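PDB 3I2W: syndapin from Drosophila melanogaster, which probably takes part in endocytosis and regulates internalisation of plasma membrane proteins, with a phospholipid-binding, homodimeric F-BAR domain as the part described here. Local coordinates for residues Asn25-Leu30 against Glu231-Val236; Thr47-Trp52 against Thr74-Ile79; Ser80-Lys85 against Val245-Gln250; Asp88-Asp93 against Ser238-Thr243. All coordinates share one frame; numbering follows the deposited sequence.

Contact 1. Residues Asn25-Leu30 against Glu231-Val236; sequences NDLQQL and EILFNV
Leu27 carries the whole touch between residues Asn25-Leu30 and Glu231-Val236, a clear case of one forked side chain bridging the distance between two long helices. At the start of the first segment Asn25 turns off to another helix, where its OD1 is hydrogen-bonded by the side-chain amide of Gln102. Leu27, two residues on, points at helix 169-240. Its CG lies opposite the backbone N (chi1 -171°), which carries the two methyls outward so that each finds its own partner. CD2 goes to the branch methyl of isoleucine, Leu27 CD2 lying 4.2 Å from Ile232 CG2, and the two side chains run at a slant to each other. CD1 goes to the end of the neighbouring leucine, with Leu27 CD1 4.3 Å from Leu233 CD2. No hydrogen bond crosses, and with the nearest CA atoms, those of Leu27 and Leu233, 9.5 Å apart, the backbones keep well clear. Gln28 then faces helix 63-105: its NE2 is hydrogen-bonded to Gln102 OE1 and its carbonyl oxygen accepts from Asn95 ND2. Ile98 of that helix touches both Leu27 and Ile232, and Trp69 of the second subunit packs on Leu27. Apolar side chains meeting between long helices, closed over by a partner chain, are what is expected in the helical bundle core of an F-BAR dimer.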
# COMPACT_ATOMS: atom_id res chain seq x y z
N ASN B 25 -17.24 -2.38 -13.75
CA ASN B 25 -15.86 -2.17 -14.13
C ASN B 25 -15.02 -1.34 -13.15
O ASN B 25 -13.90 -1.67 -12.86
CB ASN B 25 -15.79 -1.52 -15.49
CG ASN B 25 -16.10 -2.47 -16.58
OD1 ASN B 25 -15.96 -3.68 -16.45
ND2 ASN B 25 -16.55 -1.93 -17.69
N ASP B 26 -15.58 -0.26 -12.65
CA ASP B 26 -14.85 0.65 -11.79
C ASP B 26 -14.46 -0.05 -10.51
O ASP B 26 -13.32 0.06 -10.05
CB ASP B 26 -15.70 1.89 -11.43
CG ASP B 26 -15.82 2.92 -12.57
OD1 ASP B 26 -15.23 2.79 -13.66
OD2 ASP B 26 -16.60 3.89 -12.39
N LEU B 27 -15.42 -0.76 -9.91
CA LEU B 27 -15.15 -1.43 -8.67
C LEU B 27 -14.08 -2.52 -8.84
O LEU B 27 -13.19 -2.70 -7.99
CB LEU B 27 -16.42 -2.00 -8.16
CG LEU B 27 -16.43 -2.58 -6.76
CD1 LEU B 27 -16.04 -1.62 -5.65
CD2 LEU B 27 -17.86 -3.01 -6.59
N GLN B 28 -14.13 -3.23 -9.98
CA GLN B 28 -13.15 -4.27 -10.20
C GLN B 28 -11.83 -3.58 -10.30
O GLN B 28 -10.88 -3.98 -9.66
CB GLN B 28 -13.43 -5.11 -11.43
CG GLN B 28 -14.47 -6.19 -11.26
CD GLN B 28 -14.94 -6.74 -12.63
OE1 GLN B 28 -14.40 -7.73 -13.18
NE2 GLN B 28 -15.95 -6.07 -13.20
N GLN B 29 -11.79 -2.50 -11.06
CA GLN B 29 -10.56 -1.78 -11.25
C GLN B 29 -10.02 -1.21 -9.96
O GLN B 29 -8.84 -1.24 -9.73
CB GLN B 29 -10.73 -0.70 -12.26
CG GLN B 29 -9.49 0.11 -12.38
CD GLN B 29 -9.63 1.20 -13.42
OE1 GLN B 29 -10.39 1.06 -14.41
NE2 GLN B 29 -8.87 2.30 -13.23
N LEU B 30 -10.86 -0.70 -9.10
CA LEU B 30 -10.41 -0.12 -7.85
C LEU B 30 -9.82 -1.24 -7.01
O LEU B 30 -8.75 -1.08 -6.44
CB LEU B 30 -11.58 0.60 -7.16
CG LEU B 30 -11.50 1.19 -5.76
CD1 LEU B 30 -12.59 2.22 -5.43
CD2 LEU B 30 -11.58 0.12 -4.71
N GLU B 231 -22.69 -5.80 -0.39
CA GLU B 231 -22.16 -7.00 0.13
C GLU B 231 -20.70 -7.13 -0.16
O GLU B 231 -19.95 -7.60 0.68
CB GLU B 231 -22.86 -8.20 -0.52
CG GLU B 231 -24.36 -8.42 -0.02
CD GLU B 231 -24.54 -7.98 1.53
OE1 GLU B 231 -23.79 -8.66 2.38
OE2 GLU B 231 -25.39 -6.98 1.84
N ILE B 232 -20.33 -6.82 -1.39
CA ILE B 232 -18.98 -6.90 -1.89
C ILE B 232 -18.15 -5.91 -1.06
O ILE B 232 -17.12 -6.27 -0.53
CB ILE B 232 -18.96 -6.49 -3.35
CG1 ILE B 232 -19.55 -7.58 -4.23
CG2 ILE B 232 -17.61 -6.10 -3.82
CD1 ILE B 232 -18.82 -8.83 -4.19
N LEU B 233 -18.62 -4.69 -0.91
CA LEU B 233 -17.97 -3.83 0.04
C LEU B 233 -17.66 -4.51 1.40
O LEU B 233 -16.53 -4.41 1.85
CB LEU B 233 -18.69 -2.50 0.20
CG LEU B 233 -18.60 -1.58 -1.01
CD1 LEU B 233 -19.13 -0.23 -0.70
CD2 LEU B 233 -17.20 -1.44 -1.47
N PHE B 234 -18.59 -5.19 2.04
CA PHE B 234 -18.25 -5.96 3.25
C PHE B 234 -17.23 -7.04 2.95
O PHE B 234 -16.33 -7.30 3.76
CB PHE B 234 -19.46 -6.68 3.82
CG PHE B 234 -20.43 -5.79 4.60
CD1 PHE B 234 -20.02 -5.06 5.70
CD2 PHE B 234 -21.76 -5.75 4.27
CE1 PHE B 234 -20.91 -4.28 6.43
CE2 PHE B 234 -22.66 -4.97 5.01
CZ PHE B 234 -22.22 -4.24 6.08
N ASN B 235 -17.35 -7.69 1.82
CA ASN B 235 -16.41 -8.73 1.50
C ASN B 235 -15.03 -8.12 1.40
O ASN B 235 -14.09 -8.70 1.87
CB ASN B 235 -16.78 -9.37 0.19
CG ASN B 235 -17.99 -10.29 0.29
OD1 ASN B 235 -18.41 -10.86 -0.69
ND2 ASN B 235 -18.54 -10.43 1.45
N VAL B 236 -14.92 -6.93 0.80
CA VAL B 236 -13.66 -6.23 0.71
C VAL B 236 -13.15 -6.02 2.11
O VAL B 236 -12.01 -6.45 2.46
CB VAL B 236 -13.82 -4.85 0.08
CG1 VAL B 236 -12.51 -4.16 0.10
CG2 VAL B 236 -14.23 -4.96 -1.34

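Contact 2. Residues Thr47-Trp52 against Thr74-Ile79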
# COMPACT_ATOMS: atom_id res chain seq x y z
N THR B 47 12.26 -8.34 -1.17
CA THR B 47 13.48 -7.96 -1.79
C THR B 47 14.44 -7.53 -0.69
O THR B 47 15.60 -7.87 -0.71
CB THR B 47 13.16 -6.83 -2.74
OG1 THR B 47 12.15 -7.32 -3.59
CG2 THR B 47 14.32 -6.40 -3.57
N TRP B 48 13.91 -6.80 0.28
CA TRP B 48 14.68 -6.22 1.32
C TRP B 48 15.25 -7.31 2.16
O TRP B 48 16.44 -7.34 2.47
CB TRP B 48 13.74 -5.38 2.17
CG TRP B 48 14.33 -4.75 3.36
CD1 TRP B 48 15.13 -3.68 3.38
CD2 TRP B 48 14.11 -5.11 4.72
NE1 TRP B 48 15.45 -3.34 4.69
CE2 TRP B 48 14.81 -4.21 5.52
CE3 TRP B 48 13.35 -6.09 5.33
CZ2 TRP B 48 14.80 -4.27 6.89
CZ3 TRP B 48 13.33 -6.14 6.70
CH2 TRP B 48 14.05 -5.24 7.46
N SER B 49 14.38 -8.21 2.56
CA SER B 49 14.79 -9.28 3.35
C SER B 49 15.81 -10.18 2.64
O SER B 49 16.63 -10.78 3.28
CB SER B 49 13.57 -10.05 3.67
OG SER B 49 14.00 -11.28 4.16
N LYS B 50 15.75 -10.29 1.33
CA LYS B 50 16.71 -11.14 0.63
C LYS B 50 18.10 -10.44 0.71
O LYS B 50 19.15 -11.07 0.98
CB LYS B 50 16.25 -11.39 -0.80
CG LYS B 50 17.08 -12.41 -1.60
CD LYS B 50 16.24 -13.04 -2.78
CE LYS B 50 15.29 -14.22 -2.27
NZ LYS B 50 13.81 -14.14 -2.64
N LYS B 51 18.05 -9.13 0.51
CA LYS B 51 19.22 -8.31 0.47
C LYS B 51 19.94 -8.32 1.82
O LYS B 51 21.06 -8.71 1.90
CB LYS B 51 18.81 -6.93 0.07
CG LYS B 51 19.83 -5.95 0.35
CD LYS B 51 19.51 -4.63 -0.23
CE LYS B 51 20.35 -3.58 0.39
NZ LYS B 51 20.08 -2.24 -0.15
N TRP B 52 19.27 -7.97 2.91
CA TRP B 52 19.92 -7.92 4.17
C TRP B 52 20.21 -9.26 4.72
O TRP B 52 21.05 -9.40 5.58
CB TRP B 52 19.05 -7.15 5.13
CG TRP B 52 19.22 -5.79 4.82
CD1 TRP B 52 18.44 -5.05 4.02
CD2 TRP B 52 20.31 -4.99 5.20
NE1 TRP B 52 18.95 -3.80 3.91
CE2 TRP B 52 20.12 -3.74 4.61
CE3 TRP B 52 21.46 -5.22 5.97
CZ2 TRP B 52 21.00 -2.70 4.78
CZ3 TRP B 52 22.34 -4.19 6.14
CH2 TRP B 52 22.11 -2.93 5.55
N THR B 74 12.75 -12.46 9.13
CA THR B 74 11.66 -13.39 9.25
C THR B 74 10.32 -12.65 9.44
O THR B 74 9.38 -13.00 8.77
CB THR B 74 11.98 -14.39 10.36
OG1 THR B 74 12.78 -15.41 9.79
CG2 THR B 74 10.74 -15.01 10.95
N GLU B 75 10.26 -11.64 10.31
CA GLU B 75 9.09 -10.76 10.51
C GLU B 75 8.53 -10.24 9.20
O GLU B 75 7.35 -10.39 8.91
CB GLU B 75 9.46 -9.54 11.31
CG GLU B 75 8.27 -8.75 11.66
CD GLU B 75 8.05 -7.42 10.88
OE1 GLU B 75 8.89 -6.97 10.06
OE2 GLU B 75 6.97 -6.82 11.17
N SER B 76 9.38 -9.64 8.40
CA SER B 76 8.94 -9.03 7.21
C SER B 76 8.50 -10.12 6.23
O SER B 76 7.85 -9.84 5.23
CB SER B 76 10.09 -8.22 6.64
OG SER B 76 11.11 -9.10 6.17
N GLU B 77 8.89 -11.37 6.47
CA GLU B 77 8.52 -12.36 5.51
C GLU B 77 7.09 -12.80 5.75
O GLU B 77 6.28 -12.94 4.84
CB GLU B 77 9.55 -13.50 5.43
CG GLU B 77 10.51 -13.17 4.27
CD GLU B 77 11.70 -14.13 4.03
OE1 GLU B 77 12.51 -13.79 3.10
OE2 GLU B 77 11.85 -15.18 4.74
N ARG B 78 6.79 -12.96 7.02
CA ARG B 78 5.50 -13.32 7.48
C ARG B 78 4.54 -12.18 7.17
O ARG B 78 3.37 -12.41 6.89
CB ARG B 78 5.56 -13.57 8.98
CG ARG B 78 6.38 -14.77 9.48
CD ARG B 78 5.57 -16.08 9.61
NE ARG B 78 6.45 -17.16 10.11
CZ ARG B 78 7.54 -17.63 9.48
NH1 ARG B 78 7.92 -17.13 8.29
NH2 ARG B 78 8.25 -18.59 10.04
N ILE B 79 5.02 -10.94 7.20
CA ILE B 79 4.14 -9.83 6.95
C ILE B 79 3.77 -9.84 5.48
O ILE B 79 2.57 -9.65 5.11
CB ILE B 79 4.73 -8.47 7.33
CG1 ILE B 79 4.70 -8.28 8.83
CG2 ILE B 79 3.89 -7.37 6.70
CD1 ILE B 79 3.32 -8.22 9.32
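Ser49 OG gives its hydrogen to Glu77 OE1 at 3.1 Å, the one hydrogen bond between residues Thr47-Trp52 and Thr74-Ile79. The hydroxyl does not come in within the plane of the carboxylate: it approaches from above, 65° out of it. An extended Glu77 chain (chi2 177°) brings the acid along the outer side of the interface as far as Ser49. Lys50 NZ stands 5.9 Å from Glu77 OE1, too far for contact, yet its charge may steady the carboxylate.

Deeper in, a second serine packs between the helices. Ser76 OG lies 3.6 Å from Ser49 CB and also sits at the edge of the Trp48 indole, near the ring plane and 3.7 Å from CZ3. Its own hydrogen-bond partner is Leu73 O, one turn back, so toward Trp48 it acts as packing. One face of the same indole is covered by Trp52 CD1. Small side chains at the point of nearest backbones let the CA atoms of Ser49 and Ser76 come to 7.0 Å, and the axes of the two segments run nearly antiparallel at 158°. Were Glu77 exchanged for an alanine, the Ser49 hydroxyl would probably lose its acceptor across the interface and be freer to turn. The flank toward the second subunit is ionic, with Glu75 paired to its Arg34 and Lys51 to its Glu33. In chemical terms this F-BAR helix pair is joined by serines and an aromatic edge, so the close approach probably rests on the small serines, while the lone hydrogen bond adds direction at the partly exposed rim.

Contact 3. Residues Ser80-Lys85 against Val245-Gln250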
# COMPACT_ATOMS: atom_id res chain seq x y z
N SER B 80 4.78 -10.09 4.65
CA SER B 80 4.59 -10.11 3.24
C SER B 80 3.57 -11.19 2.87
O SER B 80 2.78 -11.00 1.97
CB SER B 80 5.90 -10.34 2.49
OG SER B 80 6.25 -11.71 2.52
N ASP B 81 3.58 -12.31 3.55
CA ASP B 81 2.58 -13.29 3.22
C ASP B 81 1.17 -12.78 3.52
O ASP B 81 0.22 -12.88 2.68
CB ASP B 81 2.80 -14.52 4.03
CG ASP B 81 4.06 -15.23 3.68
OD1 ASP B 81 4.62 -15.00 2.56
OD2 ASP B 81 4.51 -16.03 4.56
N VAL B 82 0.99 -12.27 4.72
CA VAL B 82 -0.25 -11.61 5.00
C VAL B 82 -0.63 -10.73 3.80
O VAL B 82 -1.74 -10.82 3.28
CB VAL B 82 -0.15 -10.79 6.27
CG1 VAL B 82 -1.23 -9.72 6.33
CG2 VAL B 82 -0.17 -11.72 7.45
N HIS B 83 0.28 -9.88 3.35
CA HIS B 83 -0.22 -8.98 2.33
C HIS B 83 -0.48 -9.68 0.99
O HIS B 83 -1.35 -9.24 0.28
CB HIS B 83 0.59 -7.70 2.21
CG HIS B 83 0.36 -6.74 3.33
ND1 HIS B 83 0.86 -6.93 4.61
CD2 HIS B 83 -0.32 -5.57 3.38
CE1 HIS B 83 0.47 -5.95 5.39
NE2 HIS B 83 -0.24 -5.11 4.66
N MSE B 84 0.21 -10.78 0.67
CA MSE B 84 -0.03 -11.54 -0.56
C MSE B 84 -1.38 -12.18 -0.54
O MSE B 84 -2.00 -12.36 -1.58
CB MSE B 84 0.98 -12.63 -0.76
CG MSE B 84 2.27 -12.18 -1.46
SE MSE B 84 2.09 -11.13 -3.15
CE MSE B 84 2.58 -12.52 -4.47
N LYS B 85 -1.82 -12.56 0.64
CA LYS B 85 -3.05 -13.25 0.84
C LYS B 85 -4.16 -12.24 0.72
O LYS B 85 -5.25 -12.57 0.30
CB LYS B 85 -3.07 -13.88 2.23
CG LYS B 85 -3.55 -15.32 2.24
CD LYS B 85 -4.40 -15.67 3.49
CE LYS B 85 -5.91 -15.32 3.29
NZ LYS B 85 -6.85 -15.72 4.39
N VAL B 245 -6.65 -11.17 10.92
CA VAL B 245 -5.57 -12.01 10.49
C VAL B 245 -5.05 -12.68 11.80
O VAL B 245 -4.54 -12.01 12.69
CB VAL B 245 -4.54 -11.11 9.86
CG1 VAL B 245 -3.38 -11.91 9.25
CG2 VAL B 245 -5.19 -10.23 8.83
N GLN B 246 -5.25 -13.99 11.94
CA GLN B 246 -5.00 -14.64 13.26
C GLN B 246 -3.56 -14.90 13.57
O GLN B 246 -3.20 -15.13 14.71
CB GLN B 246 -5.77 -15.92 13.37
CG GLN B 246 -7.17 -15.59 13.79
CD GLN B 246 -8.18 -16.54 13.19
OE1 GLN B 246 -9.23 -16.11 12.70
NE2 GLN B 246 -7.86 -17.85 13.21
N SER B 247 -2.75 -14.78 12.54
CA SER B 247 -1.37 -15.05 12.60
C SER B 247 -0.60 -13.83 13.12
O SER B 247 0.43 -13.98 13.78
CB SER B 247 -0.93 -15.44 11.21
OG SER B 247 -0.90 -14.32 10.36
N LEU B 248 -1.09 -12.63 12.85
CA LEU B 248 -0.46 -11.41 13.30
C LEU B 248 0.12 -11.48 14.73
O LEU B 248 1.33 -11.36 14.90
CB LEU B 248 -1.46 -10.27 13.17
CG LEU B 248 -0.97 -9.05 12.47
CD1 LEU B 248 -0.22 -9.52 11.29
CD2 LEU B 248 -2.14 -8.32 12.02
N PRO B 249 -0.73 -11.71 15.76
CA PRO B 249 -0.13 -11.86 17.09
C PRO B 249 1.05 -12.81 17.07
O PRO B 249 2.11 -12.47 17.56
CB PRO B 249 -1.28 -12.45 17.94
CG PRO B 249 -2.44 -11.93 17.30
CD PRO B 249 -2.14 -12.10 15.82
N GLN B 250 0.90 -13.95 16.45
CA GLN B 250 1.94 -14.94 16.48
C GLN B 250 3.30 -14.46 15.85
O GLN B 250 4.31 -14.59 16.48
CB GLN B 250 1.41 -16.18 15.84
CG GLN B 250 2.34 -17.39 15.93
CD GLN B 250 2.03 -18.44 14.83
OE1 GLN B 250 0.91 -18.49 14.26
NE2 GLN B 250 3.03 -19.27 14.52
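Val82 CG2 makes the nearest approach of residues Ser80-Lys85 to each of Val245, Ser247 and Leu248, and the rotation of each side chain decides what reaches it. Val82 CG1 lies anti to the backbone N (chi1 160°), which puts CG2 beside that N and opposite the carbonyl carbon, looking into the second segment. Val245 answers with the methyl that lies opposite its own backbone N, chi1 -175°, so that Val82 CG2 and Val245 CG1 stand 3.7 Å apart while the two branches slant past each other. Ser247 holds OG between its backbone N and carbonyl carbon, 4.0 Å from Val82 CG2, a packing contact without a hydrogen bond. Leu248 CD1 also reaches Val82 CG2, at 4.4 Å; its CA-CB bond does not aim at the valine, and the bend farther out brings the methyl in. Behind Val82, helix 63-105 is tied to helix 11-58 by a salt bridge from Asp81 to Arg46, and Pro249 packs on Thr243 of the second subunit. With no polar bond crossing, Val245 and the residues leading into helix 247-260 meet helix 63-105 through methyls and one serine oxygen, and the contact probably holds by close apolar fit.

Contact 4. Residues Asp88-Asp93 against Ser238-Thr243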
# COMPACT_ATOMS: atom_id res chain seq x y z
N ASP B 88 -4.52 -11.86 -2.82
CA ASP B 88 -5.08 -13.01 -3.44
C ASP B 88 -6.54 -13.08 -3.08
O ASP B 88 -7.39 -13.36 -3.96
CB ASP B 88 -4.33 -14.28 -3.06
CG ASP B 88 -3.09 -14.55 -3.97
OD1 ASP B 88 -2.80 -13.85 -4.98
OD2 ASP B 88 -2.35 -15.50 -3.65
N ASN B 89 -6.84 -12.83 -1.81
CA ASN B 89 -8.26 -12.68 -1.50
C ASN B 89 -9.04 -11.66 -2.29
O ASN B 89 -10.15 -11.95 -2.66
CB ASN B 89 -8.52 -12.47 -0.02
CG ASN B 89 -8.25 -13.69 0.77
OD1 ASN B 89 -8.17 -14.80 0.22
ND2 ASN B 89 -8.04 -13.53 2.05
N LEU B 90 -8.46 -10.47 -2.53
CA LEU B 90 -9.17 -9.42 -3.25
C LEU B 90 -9.38 -9.93 -4.64
O LEU B 90 -10.46 -9.81 -5.18
CB LEU B 90 -8.41 -8.12 -3.29
CG LEU B 90 -8.17 -7.36 -2.00
CD1 LEU B 90 -7.27 -6.21 -2.30
CD2 LEU B 90 -9.40 -6.87 -1.32
N CYS B 91 -8.38 -10.53 -5.24
CA CYS B 91 -8.60 -10.99 -6.59
C CYS B 91 -9.39 -12.22 -6.81
O CYS B 91 -9.91 -12.36 -7.89
CB CYS B 91 -7.32 -11.10 -7.40
SG CYS B 91 -6.55 -9.56 -7.38
N ASN B 92 -9.47 -13.15 -5.90
CA ASN B 92 -10.18 -14.37 -6.29
C ASN B 92 -11.37 -14.61 -5.44
O ASN B 92 -12.18 -15.38 -5.85
CB ASN B 92 -9.33 -15.64 -6.26
CG ASN B 92 -7.88 -15.42 -6.71
OD1 ASN B 92 -7.64 -14.81 -7.73
ND2 ASN B 92 -6.92 -15.94 -5.93
N ASP B 93 -11.45 -14.05 -4.25
CA ASP B 93 -12.75 -14.02 -3.57
C ASP B 93 -13.59 -12.86 -4.16
O ASP B 93 -14.74 -13.06 -4.58
CB ASP B 93 -12.64 -13.92 -2.03
CG ASP B 93 -12.04 -15.21 -1.33
OD1 ASP B 93 -11.99 -16.32 -1.94
OD2 ASP B 93 -11.63 -15.09 -0.13
N SER B 238 -13.78 -7.54 4.96
CA SER B 238 -13.12 -8.82 5.39
C SER B 238 -11.71 -9.06 4.94
O SER B 238 -10.89 -9.53 5.69
CB SER B 238 -13.91 -10.01 4.93
OG SER B 238 -15.12 -9.79 5.58
N CYS B 239 -11.46 -8.81 3.67
CA CYS B 239 -10.14 -9.07 3.14
C CYS B 239 -9.10 -8.19 3.78
O CYS B 239 -7.98 -8.59 3.90
CB CYS B 239 -10.11 -8.79 1.67
SG CYS B 239 -11.08 -9.87 0.78
N LEU B 240 -9.46 -6.98 4.15
CA LEU B 240 -8.50 -6.02 4.58
C LEU B 240 -8.37 -5.94 6.09
O LEU B 240 -7.45 -5.36 6.59
CB LEU B 240 -8.87 -4.63 4.06
CG LEU B 240 -8.47 -4.17 2.67
CD1 LEU B 240 -8.85 -5.21 1.83
CD2 LEU B 240 -9.32 -2.99 2.31
N ASP B 241 -9.28 -6.52 6.83
CA ASP B 241 -9.32 -6.25 8.23
C ASP B 241 -8.21 -7.06 8.86
O ASP B 241 -8.14 -8.29 8.78
CB ASP B 241 -10.69 -6.65 8.74
CG ASP B 241 -10.90 -6.42 10.23
OD1 ASP B 241 -9.97 -6.12 11.04
OD2 ASP B 241 -12.07 -6.56 10.60
N LEU B 242 -7.35 -6.32 9.52
CA LEU B 242 -6.11 -6.81 10.02
C LEU B 242 -6.41 -7.50 11.28
O LEU B 242 -5.78 -8.54 11.60
CB LEU B 242 -5.17 -5.64 10.30
CG LEU B 242 -4.51 -5.20 9.00
CD1 LEU B 242 -3.76 -3.90 9.22
CD2 LEU B 242 -3.61 -6.37 8.46
N THR B 243 -7.39 -6.94 12.00
CA THR B 243 -7.74 -7.45 13.30
C THR B 243 -8.23 -8.88 13.21
O THR B 243 -8.50 -9.48 14.20
CB THR B 243 -8.82 -6.58 14.02
OG1 THR B 243 -10.11 -6.94 13.56
CG2 THR B 243 -8.65 -5.14 13.76
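Cys239, near the C-terminal end of helix 169-240, lies against Asn89 and Leu90 of helix 63-105 in the elongated helical bundle of the F-BAR domain, and its short side chain can be followed atom by atom. CB points into residues Asp88-Asp93 and meets a leucine methyl, Cys239 CB lying 3.6 Å from Leu90 CD2. SG, the tip, swings to the side of its own backbone N (chi1 -66°) and settles between two residues of the facing helix: Cys239 SG is 3.7 Å from Asn89 CB and 4.0 Å from Leu90 CD2. For Asn89 it is thus the root of the side chain that does the packing, not its amide. Leu90 CD2 is shared, since it also touches the next residue, with Leu240 CD1 3.6 Å away and the two leucine side chains crossing at about a right angle. Here the backbones come near, 6.2 Å between the CA atoms of Asn89 and Cys239, and helix 63-105 opens into a wider pi-type turn at 90-93. Leu90 also touches Ile31 of helix 11-58, while Leu240 packs on Glu75 of the second subunit. Just beyond, the chain leaves the helix at Asp241, whose OD2 pairs with Lys244. The other oxygen of that carboxylate is held within the turn: Thr243 OG1 donates to Asp241 OD1 over 2.7 Å, on the syn side and 27° out of the carboxylate plane.

Overall arrangement
Helix 63-105 serves contacts 2, 3 and 4 in turn, facing helix 11-58, then helix 247-260, then the end of helix 169-240; contact 1 instead joins helices 11-58 and 169-240 directly. Contacts 1 and 2 are buried, 3 and 4 only partly. Their chemistry differs: contact 1 is methyl packing, contact 3 nearly so, with one serine oxygen at its margin, contact 4 adds a cysteine sulfur, and contact 2, farthest from the chain's centre, has the sole hydrogen bond across any of the four. Contact 3 links its neighbours, since Leu248 touches Ile79 of contact 2 and Leu242 of contact 4. All four lie beside the second subunit, which completes the bundle.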